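Long-range contact in L-ribulose 3-epimerase (Methylomonas sp. DH-1, PDB 7CJ4), which catalyses the manganese-dependent epimerization of ketoses at C3, acting most strongly on L-ribulose and also on D-ribulose, D-allulose and D-fructose: residues A[152-157]-A[186-191]. Residues are numbered along the deposited sequence; the frame is centred on the assembly and turned at random.
Sequences EVVNRY and TYHMNI. With MN (manganese (II) ion), chain C.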
ATOM      1  N   GLU A 152       0.486  -8.310  14.054  1.00 23.73           N
ATOM      2  CA  GLU A 152       1.115  -7.265  13.209  1.00 22.46           C
ATOM      3  C   GLU A 152       0.027  -6.441  12.513  1.00 23.01           C
ATOM      4  O   GLU A 152      -0.727  -7.000  11.678  1.00 20.73           O
ATOM      5  CB  GLU A 152       2.072  -7.899  12.201  1.00 21.74           C
ATOM      6  CG  GLU A 152       2.804  -6.877  11.345  1.00 21.76           C
ATOM      7  CD  GLU A 152       3.904  -7.456  10.471  1.00 22.47           C
ATOM      8  OE1 GLU A 152       3.875  -8.676  10.215  1.00 23.99           O
ATOM      9  OE2 GLU A 152       4.787  -6.689  10.045  1.00 24.13           O
ATOM     10  N   VAL A 153      -0.050  -5.149  12.834  1.00 22.21           N
ATOM     11  CA  VAL A 153      -0.935  -4.191  12.110  1.00 24.74           C
ATOM     12  C   VAL A 153      -0.304  -3.953  10.737  1.00 24.04           C
ATOM     13  O   VAL A 153       0.863  -3.511  10.712  1.00 22.63           O
ATOM     14  CB  VAL A 153      -1.126  -2.887  12.904  1.00 24.36           C
ATOM     15  CG1 VAL A 153      -1.789  -1.804  12.068  1.00 24.05           C
ATOM     16  CG2 VAL A 153      -1.917  -3.141  14.174  1.00 24.53           C
ATOM     17  N   VAL A 154      -1.022  -4.289   9.653  1.00 23.60           N
ATOM     18  CA  VAL A 154      -0.537  -4.118   8.249  1.00 23.28           C
ATOM     19  C   VAL A 154      -1.495  -3.205   7.473  1.00 22.93           C
ATOM     20  O   VAL A 154      -2.614  -2.955   7.960  1.00 22.27           O
ATOM     21  CB  VAL A 154      -0.333  -5.471   7.539  1.00 23.40           C
ATOM     22  CG1 VAL A 154       0.734  -6.297   8.241  1.00 23.79           C
ATOM     23  CG2 VAL A 154      -1.624  -6.263   7.399  1.00 23.90           C
ATOM     24  N   ASN A 155      -1.055  -2.719   6.307  1.00 21.28           N
ATOM     25  CA  ASN A 155      -1.802  -1.721   5.498  1.00 19.26           C
ATOM     26  C   ASN A 155      -3.032  -2.387   4.873  1.00 18.80           C
ATOM     27  O   ASN A 155      -3.150  -3.616   4.958  1.00 19.20           O
ATOM     28  CB  ASN A 155      -0.940  -1.085   4.409  1.00 17.41           C
ATOM     29  CG  ASN A 155      -0.547  -2.066   3.332  1.00 18.07           C
ATOM     30  OD1 ASN A 155      -1.397  -2.528   2.561  1.00 17.18           O
ATOM     31  ND2 ASN A 155       0.736  -2.387   3.291  1.00 18.77           N
ATOM     32  N   ARG A 156      -3.866  -1.560   4.245  1.00 18.59           N
ATOM     33  CA  ARG A 156      -5.242  -1.849   3.789  1.00 19.02           C
ATOM     34  C   ARG A 156      -5.227  -2.949   2.719  1.00 20.54           C
ATOM     35  O   ARG A 156      -6.261  -3.621   2.572  1.00 22.43           O
ATOM     36  CB  ARG A 156      -5.822  -0.545   3.242  1.00 19.14           C
ATOM     37  CG  ARG A 156      -4.953   0.069   2.157  1.00 20.96           C
ATOM     38  CD  ARG A 156      -5.395   1.456   1.772  1.00 21.71           C
ATOM     39  NE  ARG A 156      -5.281   2.342   2.914  1.00 23.29           N
ATOM     40  CZ  ARG A 156      -5.823   3.545   2.982  1.00 23.66           C
ATOM     41  NH1 ARG A 156      -6.546   4.001   1.972  1.00 21.51           N
ATOM     42  NH2 ARG A 156      -5.651   4.279   4.068  1.00 25.76           N
ATOM     43  N   TYR A 157      -4.108  -3.109   2.002  1.00 20.60           N
ATOM     44  CA  TYR A 157      -3.941  -4.067   0.876  1.00 20.69           C
ATOM     45  C   TYR A 157      -3.543  -5.452   1.402  1.00 21.20           C
ATOM     46  O   TYR A 157      -3.484  -6.402   0.590  1.00 22.88           O
ATOM     47  CB  TYR A 157      -2.885  -3.582  -0.118  1.00 21.14           C
ATOM     48  CG  TYR A 157      -3.106  -2.200  -0.681  1.00 20.65           C
ATOM     49  CD1 TYR A 157      -4.081  -1.958  -1.634  1.00 22.77           C
ATOM     50  CD2 TYR A 157      -2.308  -1.138  -0.289  1.00 20.45           C
ATOM     51  CE1 TYR A 157      -4.277  -0.691  -2.164  1.00 23.38           C
ATOM     52  CE2 TYR A 157      -2.484   0.133  -0.812  1.00 21.03           C
ATOM     53  CZ  TYR A 157      -3.472   0.360  -1.756  1.00 22.23           C
ATOM     54  OH  TYR A 157      -3.654   1.618  -2.272  1.00 21.55           O
ATOM     55  N   THR A 186       7.128  -0.318  10.487  1.00 20.26           N
ATOM     56  CA  THR A 186       7.287   1.070   9.984  1.00 21.95           C
ATOM     57  C   THR A 186       6.758   1.146   8.544  1.00 22.45           C
ATOM     58  O   THR A 186       6.160   2.186   8.200  1.00 21.53           O
ATOM     59  CB  THR A 186       8.736   1.548  10.128  1.00 22.27           C
ATOM     60  OG1 THR A 186       9.566   0.636   9.409  1.00 21.95           O
ATOM     61  CG2 THR A 186       9.172   1.652  11.573  1.00 21.22           C
ATOM     62  N   TYR A 187       6.950   0.092   7.738  1.00 21.94           N
ATOM     63  CA  TYR A 187       6.521   0.048   6.314  1.00 22.45           C
ATOM     64  C   TYR A 187       5.008   0.275   6.248  1.00 21.21           C
ATOM     65  O   TYR A 187       4.563   1.112   5.435  1.00 18.30           O
ATOM     66  CB  TYR A 187       6.910  -1.266   5.630  1.00 24.48           C
ATOM     67  CG  TYR A 187       6.189  -1.533   4.330  1.00 24.89           C
ATOM     68  CD1 TYR A 187       6.479  -0.817   3.180  1.00 25.30           C
ATOM     69  CD2 TYR A 187       5.206  -2.508   4.248  1.00 24.34           C
ATOM     70  CE1 TYR A 187       5.809  -1.059   1.989  1.00 26.63           C
ATOM     71  CE2 TYR A 187       4.523  -2.757   3.070  1.00 23.34           C
ATOM     72  CZ  TYR A 187       4.829  -2.036   1.932  1.00 25.85           C
ATOM     73  OH  TYR A 187       4.169  -2.295   0.764  1.00 28.17           O
ATOM     74  N   HIS A 188       4.246  -0.450   7.076  1.00 22.45           N
ATOM     75  CA  HIS A 188       2.756  -0.389   7.125  1.00 23.80           C
ATOM     76  C   HIS A 188       2.320   0.917   7.804  1.00 21.80           C
ATOM     77  O   HIS A 188       1.332   1.530   7.358  1.00 21.02           O
ATOM     78  CB  HIS A 188       2.192  -1.643   7.809  1.00 22.23           C
ATOM     79  CG  HIS A 188       2.487  -2.895   7.055  1.00 22.46           C
ATOM     80  ND1 HIS A 188       1.953  -3.138   5.805  1.00 21.99           N
ATOM     81  CD2 HIS A 188       3.268  -3.961   7.353  1.00 22.35           C
ATOM     82  CE1 HIS A 188       2.388  -4.306   5.367  1.00 23.73           C
ATOM     83  NE2 HIS A 188       3.191  -4.837   6.301  1.00 22.55           N
ATOM     84  N   MET A 189       3.052   1.333   8.838  1.00 21.16           N
ATOM     85  CA  MET A 189       2.783   2.595   9.573  1.00 22.89           C
ATOM     86  C   MET A 189       2.890   3.762   8.594  1.00 22.74           C
ATOM     87  O   MET A 189       2.057   4.682   8.677  1.00 24.21           O
ATOM     88  CB  MET A 189       3.781   2.794  10.715  1.00 22.70           C
ATOM     89  CG  MET A 189       3.607   1.793  11.834  1.00 22.59           C
ATOM     90  SD  MET A 189       4.862   2.016  13.109  1.00 26.38           S
ATOM     91  CE  MET A 189       4.280   3.533  13.864  1.00 23.21           C
ATOM     92  N   ASN A 190       3.882   3.707   7.707  1.00 22.44           N
ATOM     93  CA  ASN A 190       4.211   4.796   6.754  1.00 22.57           C
ATOM     94  C   ASN A 190       2.950   5.134   5.954  1.00 22.51           C
ATOM     95  O   ASN A 190       2.754   6.326   5.640  1.00 21.28           O
ATOM     96  CB  ASN A 190       5.391   4.415   5.856  1.00 20.61           C
ATOM     97  CG  ASN A 190       5.789   5.529   4.915  1.00 21.85           C
ATOM     98  OD1 ASN A 190       6.262   6.577   5.350  1.00 23.44           O
ATOM     99  ND2 ASN A 190       5.598   5.311   3.625  1.00 22.11           N
ATOM    100  N   ILE A 191       2.129   4.118   5.665  1.00 23.27           N
ATOM    101  CA  ILE A 191       0.887   4.245   4.851  1.00 21.13           C
ATOM    102  C   ILE A 191      -0.278   4.717   5.738  1.00 20.90           C
ATOM    103  O   ILE A 191      -0.899   5.751   5.386  1.00 19.13           O
ATOM    104  CB  ILE A 191       0.585   2.910   4.146  1.00 22.08           C
ATOM    105  CG1 ILE A 191       1.731   2.515   3.211  1.00 23.01           C
ATOM    106  CG2 ILE A 191      -0.748   2.984   3.425  1.00 21.85           C
ATOM    107  CD1 ILE A 191       1.693   1.082   2.742  1.00 25.81           C
TER
HETATM  108 MN    MN C 301       6.426  -6.922   8.769  1.00 31.87          MN
HETATM  109  O   HOH W   1       5.181  -7.681   7.132  0.50 19.34           O
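H188 and N155, the two residues with the most surface buried by the contact, meet where the loop after barrel strand 148-152 lies against the short helix that follows strand 180-185. The imidazole is sandwiched: V154 brings CB over the middle of one face, 3.6 Å from the ring centroid and 6° off its normal, a CH-pi contact, while CD2 of the preceding residue, Y187, lies over the opposite face. A branched, compact valine suits this place because its CB and CG1 both lie against the flat ring. At the ring's edge, N155 ND2 gives ND1 of H188 a weak, strongly bent hydrogen bond (2.9 Å, 119°). The asparagine CG sits between its own backbone N and carbonyl carbon (chi1 67°), which also lets OD1 accept from Y157 N at 2.8 Å, an Asx turn. That bond does most to hold the amide's rotation, leaving ND2 turned to the imidazole. CD1 of I191, one turn on from H188, is an apolar methyl beside the asparagine's aliphatic part, 3.8 Å from N155 CB. E152, ending strand 148-152, binds the manganese through OE2 with D185, H211 and E246; the same oxygen approaches the H188 ring edge at CD2 (4.1 Å). If the weak bond to ND1 is taken at face value, a proton on NE2, at the edge toward the manganese-bound water, would be consistent with this ketose-binding histidine presenting a donor to the sugar.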